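Local coordinates for sortase (Actinomyces oris, PDB 5UTT), which is a sortase-family transpeptidase that probably cleaves sorting signals of surface proteins and joins them to the cell envelope, at residues A[30-34]-A[35-39]; A[178-181]-A[182-185]. All coordinates share one frame; numbering follows the deposited sequence.

Contact 1 of 2, residues A[30-34]-A[35-39]; sequences GMLVV and PKWYG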
ATOM      1  N   GLY A  30       8.168  -5.977  -2.743  1.00 12.97           N
ATOM      2  CA  GLY A  30       8.760  -5.216  -1.641  1.00 12.49           C
ATOM      3  C   GLY A  30       8.085  -5.576  -0.341  1.00 12.74           C
ATOM      4  O   GLY A  30       7.420  -6.626  -0.264  1.00 11.76           O
ATOM      5  N   MET A  31       8.290  -4.729   0.671  1.00 12.84           N
ATOM      6  CA  MET A  31       7.584  -4.856   1.965  1.00 13.30           C
ATOM      7  C   MET A  31       6.828  -3.602   2.322  1.00 12.60           C
ATOM      8  O   MET A  31       7.263  -2.453   1.956  1.00 12.16           O
ATOM      9  CB  MET A  31       8.537  -5.219   3.103  1.00 14.60           C
ATOM     10  CG  MET A  31       8.858  -6.693   3.196  1.00 15.98           C
ATOM     11  SD  MET A  31      10.132  -6.929   4.453  1.00 18.27           S
ATOM     12  CE  MET A  31       9.830  -8.660   4.794  1.00 17.50           C
ATOM     13  N   LEU A  32       5.653  -3.793   2.913  1.00 11.57           N
ATOM     14  CA  LEU A  32       4.870  -2.678   3.381  1.00 11.31           C
ATOM     15  C   LEU A  32       5.175  -2.404   4.841  1.00 11.15           C
ATOM     16  O   LEU A  32       5.063  -3.289   5.679  1.00 10.83           O
ATOM     17  CB  LEU A  32       3.376  -2.951   3.238  1.00 11.37           C
ATOM     18  CG  LEU A  32       2.378  -1.859   3.607  1.00 11.56           C
ATOM     19  CD1 LEU A  32       2.492  -0.645   2.677  1.00 11.75           C
ATOM     20  CD2 LEU A  32       0.968  -2.437   3.613  1.00 11.70           C
ATOM     21  N   VAL A  33       5.496  -1.166   5.146  1.00 10.82           N
ATOM     22  CA  VAL A  33       5.704  -0.746   6.548  1.00 11.05           C
ATOM     23  C   VAL A  33       4.775   0.444   6.823  1.00 11.17           C
ATOM     24  O   VAL A  33       4.807   1.465   6.126  1.00 11.02           O
ATOM     25  CB  VAL A  33       7.175  -0.394   6.830  1.00 11.43           C
ATOM     26  CG1 VAL A  33       7.316   0.177   8.213  1.00 11.59           C
ATOM     27  CG2 VAL A  33       8.083  -1.610   6.655  1.00 11.68           C
ATOM     28  N   VAL A  34       3.932   0.321   7.843  1.00 11.14           N
ATOM     29  CA  VAL A  34       3.067   1.435   8.236  1.00 11.17           C
ATOM     30  C   VAL A  34       3.399   1.779   9.696  1.00 11.61           C
ATOM     31  O   VAL A  34       3.092   0.987  10.607  1.00 11.26           O
ATOM     32  CB  VAL A  34       1.590   1.076   8.049  1.00 10.97           C
ATOM     33  CG1 VAL A  34       0.701   2.226   8.525  1.00 11.06           C
ATOM     34  CG2 VAL A  34       1.296   0.661   6.601  1.00 10.76           C
ATOM     35  N   PRO A  35       3.982   2.947   9.954  1.00 12.19           N
ATOM     36  CA  PRO A  35       4.401   3.244  11.343  1.00 13.24           C
ATOM     37  C   PRO A  35       3.314   3.184  12.425  1.00 14.35           C
ATOM     38  O   PRO A  35       3.581   2.790  13.564  1.00 15.40           O
ATOM     39  CB  PRO A  35       4.970   4.646  11.207  1.00 13.20           C
ATOM     40  CG  PRO A  35       5.536   4.662   9.832  1.00 12.88           C
ATOM     41  CD  PRO A  35       4.489   3.979   9.011  1.00 12.33           C
ATOM     42  N   LYS A  36       2.072   3.487  12.072  1.00 15.21           N
ATOM     43  CA  LYS A  36       0.966   3.304  13.033  1.00 16.15           C
ATOM     44  C   LYS A  36       0.594   1.853  13.369  1.00 16.02           C
ATOM     45  O   LYS A  36      -0.314   1.623  14.186  1.00 17.08           O
ATOM     46  CB  LYS A  36      -0.262   4.007  12.533  1.00 17.16           C
ATOM     47  CG  LYS A  36      -0.160   5.508  12.770  1.00 19.00           C
ATOM     48  CD  LYS A  36      -1.540   6.085  12.856  1.00 20.35           C
ATOM     49  CE  LYS A  36      -1.558   7.439  13.519  1.00 21.75           C
ATOM     50  NZ  LYS A  36      -2.861   8.055  13.169  1.00 22.73           N
ATOM     51  N   TRP A  37       1.199   0.909  12.692  1.00 14.91           N
ATOM     52  CA  TRP A  37       0.940  -0.498  12.925  1.00 14.82           C
ATOM     53  C   TRP A  37       2.062  -1.143  13.729  1.00 15.55           C
ATOM     54  O   TRP A  37       1.962  -2.372  14.056  1.00 15.21           O
ATOM     55  CB  TRP A  37       0.702  -1.254  11.602  1.00 13.95           C
ATOM     56  CG  TRP A  37      -0.550  -0.852  10.873  1.00 13.12           C
ATOM     57  CD1 TRP A  37      -1.565  -0.052  11.353  1.00 12.87           C
ATOM     58  CD2 TRP A  37      -0.950  -1.231   9.549  1.00 12.53           C
ATOM     59  NE1 TRP A  37      -2.521   0.114  10.422  1.00 12.68           N
ATOM     60  CE2 TRP A  37      -2.186  -0.579   9.295  1.00 12.42           C
ATOM     61  CE3 TRP A  37      -0.381  -2.020   8.536  1.00 12.16           C
ATOM     62  CZ2 TRP A  37      -2.870  -0.724   8.094  1.00 12.36           C
ATOM     63  CZ3 TRP A  37      -1.066  -2.139   7.342  1.00 12.30           C
ATOM     64  CH2 TRP A  37      -2.293  -1.478   7.135  1.00 12.12           C
ATOM     65  N   TYR A  38       3.078  -0.372  14.115  1.00 15.84           N
ATOM     66  CA  TYR A  38       4.081  -0.877  15.054  1.00 16.97           C
ATOM     67  C   TYR A  38       3.335  -1.254  16.337  1.00 18.48           C
ATOM     68  O   TYR A  38       2.567  -0.468  16.879  1.00 20.24           O
ATOM     69  CB  TYR A  38       5.194   0.102  15.322  1.00 16.44           C
ATOM     70  CG  TYR A  38       6.262   0.136  14.261  1.00 15.57           C
ATOM     71  CD1 TYR A  38       6.931  -1.026  13.866  1.00 15.15           C
ATOM     72  CD2 TYR A  38       6.640   1.341  13.674  1.00 15.07           C
ATOM     73  CE1 TYR A  38       7.930  -0.995  12.911  1.00 15.25           C
ATOM     74  CE2 TYR A  38       7.630   1.385  12.719  1.00 15.15           C
ATOM     75  CZ  TYR A  38       8.286   0.236  12.349  1.00 14.99           C
ATOM     76  OH  TYR A  38       9.270   0.337  11.410  1.00 15.07           O
ATOM     77  N   GLY A  39       3.502  -2.493  16.771  1.00 20.15           N
ATOM     78  CA  GLY A  39       2.847  -2.968  17.984  1.00 21.83           C
ATOM     79  C   GLY A  39       1.505  -3.618  17.723  1.00 22.86           C
ATOM     80  O   GLY A  39       0.930  -4.237  18.625  1.00 25.66           O
TER
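In the sortase beta-barrel, strand 28-33 runs out at Val-34 into a short 3-10 turn, residues 35-37, and the contact is the local packing of Val-34 against Trp-37 round that turn. Trp-37 N donates to Val-34 O over 2.8 Å with an N-H...O angle of 159°. The same oxygen is also bonded by Asn-43 ND2, so the carbonyl just beyond the strand takes two bonds, one from the 3-10 turn and one from Asn-43. Trp-37 CG stands anti to its carbonyl carbon (chi1 -66°), which swings the indole back over Val-34. Val-34 CG2 then lies over the six-membered ring, 4.0 Å from the centroid of that Trp-37 ring, in a CH-pi contact 23° off the normal, while Val-34 CB rests on the same face nearer the rim. Trp-37 NE1 on the five-membered ring donates to Arg-91 O, which helps to hold the indole's orientation. Leu-32 CD2 adds a looser contact at 4.3 Å from Trp-37 CZ3, and both side chains reach Leu-146 of strand 142-150. A second bond of the same kind, Tyr-38 N to Pro-35 O, continues the turn. The Tyr-38 hydroxyl is hydrogen-bonded with Leu-184 N, and the Tyr-38 side chain crosses that of Val-33 at a slant, with Tyr-38 OH 3.8 Å from Val-33 CG1.

Contact 2 of 2, residues A[178-181]-A[182-185]; sequences GRPE and SVLN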
ATOM      1  N   GLY A 178      20.259   5.366   3.501  1.00 20.56           N
ATOM      2  CA  GLY A 178      19.451   5.836   4.601  1.00 19.84           C
ATOM      3  C   GLY A 178      18.053   5.242   4.603  1.00 18.54           C
ATOM      4  O   GLY A 178      17.654   4.571   3.650  1.00 17.39           O
ATOM      5  N   ARG A 179      17.318   5.533   5.663  1.00 18.97           N
ATOM      6  CA  ARG A 179      15.943   5.095   5.775  1.00 18.80           C
ATOM      7  C   ARG A 179      15.123   6.139   6.553  1.00 18.62           C
ATOM      8  O   ARG A 179      15.696   7.005   7.239  1.00 17.78           O
ATOM      9  CB  ARG A 179      15.889   3.711   6.411  1.00 19.62           C
ATOM     10  CG  ARG A 179      16.110   3.716   7.901  1.00 20.10           C
ATOM     11  CD  ARG A 179      16.181   2.262   8.402  1.00 20.60           C
ATOM     12  NE  ARG A 179      16.399   2.235   9.835  1.00 22.24           N
ATOM     13  CZ  ARG A 179      16.953   1.218  10.517  1.00 21.78           C
ATOM     14  NH1 ARG A 179      17.359   0.128   9.905  1.00 21.39           N
ATOM     15  NH2 ARG A 179      17.102   1.320  11.818  1.00 22.15           N
ATOM     16  N   PRO A 180      13.783   6.096   6.423  1.00 18.36           N
ATOM     17  CA  PRO A 180      12.968   7.068   7.133  1.00 18.32           C
ATOM     18  C   PRO A 180      13.105   7.009   8.642  1.00 19.19           C
ATOM     19  O   PRO A 180      13.232   5.919   9.221  1.00 17.31           O
ATOM     20  CB  PRO A 180      11.545   6.683   6.732  1.00 18.05           C
ATOM     21  CG  PRO A 180      11.706   6.044   5.415  1.00 18.43           C
ATOM     22  CD  PRO A 180      12.954   5.240   5.561  1.00 18.50           C
ATOM     23  N   GLU A 181      12.972   8.161   9.276  1.00 19.40           N
ATOM     24  CA  GLU A 181      13.092   8.250  10.733  1.00 20.86           C
ATOM     25  C   GLU A 181      12.072   7.418  11.476  1.00 19.27           C
ATOM     26  O   GLU A 181      12.383   6.922  12.555  1.00 18.45           O
ATOM     27  CB  GLU A 181      12.989   9.695  11.209  1.00 24.08           C
ATOM     28  CG  GLU A 181      14.265  10.504  10.972  1.00 26.38           C
ATOM     29  CD  GLU A 181      15.427  10.118  11.887  1.00 28.91           C
ATOM     30  OE1 GLU A 181      15.231  10.059  13.128  1.00 33.04           O
ATOM     31  OE2 GLU A 181      16.547   9.885  11.380  1.00 30.64           O
ATOM     32  N   SER A 182      10.880   7.275  10.897  1.00 17.88           N
ATOM     33  CA  SER A 182       9.796   6.482  11.508  1.00 17.90           C
ATOM     34  C   SER A 182      10.101   4.984  11.546  1.00 17.61           C
ATOM     35  O   SER A 182       9.468   4.239  12.307  1.00 17.74           O
ATOM     36  CB  SER A 182       8.491   6.671  10.746  1.00 17.68           C
ATOM     37  OG  SER A 182       8.637   6.296   9.380  1.00 18.10           O
ATOM     38  N   VAL A 183      10.999   4.531  10.675  1.00 17.87           N
ATOM     39  CA  VAL A 183      11.280   3.101  10.588  1.00 17.96           C
ATOM     40  C   VAL A 183      12.099   2.767  11.838  1.00 18.59           C
ATOM     41  O   VAL A 183      13.161   3.331  12.042  1.00 19.27           O
ATOM     42  CB  VAL A 183      11.992   2.756   9.263  1.00 17.97           C
ATOM     43  CG1 VAL A 183      12.657   1.379   9.336  1.00 18.39           C
ATOM     44  CG2 VAL A 183      10.988   2.836   8.115  1.00 17.64           C
ATOM     45  N   LEU A 184      11.600   1.854  12.677  1.00 18.82           N
ATOM     46  CA  LEU A 184      12.211   1.578  13.976  1.00 19.44           C
ATOM     47  C   LEU A 184      13.283   0.501  13.934  1.00 19.22           C
ATOM     48  O   LEU A 184      14.133   0.460  14.813  1.00 20.90           O
ATOM     49  CB  LEU A 184      11.165   1.144  14.999  1.00 19.71           C
ATOM     50  CG  LEU A 184      10.098   2.167  15.379  1.00 20.44           C
ATOM     51  CD1 LEU A 184       9.148   1.528  16.397  1.00 20.44           C
ATOM     52  CD2 LEU A 184      10.717   3.457  15.898  1.00 21.28           C
ATOM     53  N   ASN A 185      13.171  -0.397  12.965  1.00 19.18           N
ATOM     54  CA  ASN A 185      14.181  -1.397  12.694  1.00 19.61           C
ATOM     55  C   ASN A 185      14.029  -1.837  11.257  1.00 19.28           C
ATOM     56  O   ASN A 185      13.008  -1.551  10.624  1.00 17.13           O
ATOM     57  CB  ASN A 185      13.981  -2.615  13.604  1.00 20.60           C
ATOM     58  CG  ASN A 185      12.611  -3.259  13.425  1.00 21.78           C
ATOM     59  OD1 ASN A 185      12.449  -4.217  12.686  1.00 24.53           O
ATOM     60  ND2 ASN A 185      11.631  -2.712  14.068  1.00 22.64           N
TER
HETATM   61  O   HOH W   1      15.258   4.784  11.094  1.00 21.74           O
HETATM   62  O   HOH W   2      15.922   3.249  14.010  1.00 30.31           O
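Residues 178-181 run extended through Arg-179 and Pro-180, and the chain then reverses in a type I beta turn from Pro-180 to Val-183, with Glu-181 and Ser-182 at its corners. The turn is closed by Val-183 N, which donates to Pro-180 O over 3.0 Å at an N-H...O angle of 151°. Beyond it the chain is extended again at Val-183, so Arg-179 comes to lie across from the residues that follow the turn.

The two methyls of Val-183 divide between the proline ring and the arginine stem. Val-183 CG2 packs 4.0 Å from Pro-180 CD, while the other branch, Val-183 CG1, lies 3.8 Å from Arg-179 CD. The Arg-179 and Val-183 side chains cross at about a right angle. With CG set between its backbone N and carbonyl carbon (chi1 76°) and the chain extended from there to NE, Arg-179 carries its guanidinium over the backbone of Asn-185, whose CA and C lie at one face. Two waters sit at the guanidinium edge, in its plane. Water 1 accepts from Arg-179 NE at 3.1 Å; either Pro-180 O or Val-183 O, the latter 2.7 Å from the oxygen of water 1, can take a proton from it, though not all its acceptors can be served at once. Water 2 accepts from Arg-179 NH2 and has a possible weak bond to Val-183 O. The arginine is thus tied to the turn through solvent.

Pro-180 and Val-183 also press on Trp-109 and Ile-102, and Ser-182 OG bonds Glu-100 OE1. This is a type I beta turn beginning at Pro-180, in the tail after strand 161-174, packed on strands 100-104 and 108-120 of the sortase barrel.

In the fold
Contact 1 comes early in the chain, at the exit of strand 28-33, and contact 2 late, in the tail that follows strand 161-174; yet their centres lie about 11 Å apart on the same side of the molecule. They meet directly: Tyr-38 OH and Leu-184 N are 3.1 Å apart, a probable hydrogen bond, and Pro-35 CG packs 3.5 Å from Ser-182 OG. Strand 100-104 is their common support, since Ile-102 pairs with Val-33 through the backbone and also touches Pro-35, Pro-180, Ser-182 and Val-183. These contacts bring the segment after strand 161-174, late in the chain, against the loop that follows strand 28-33, early in it.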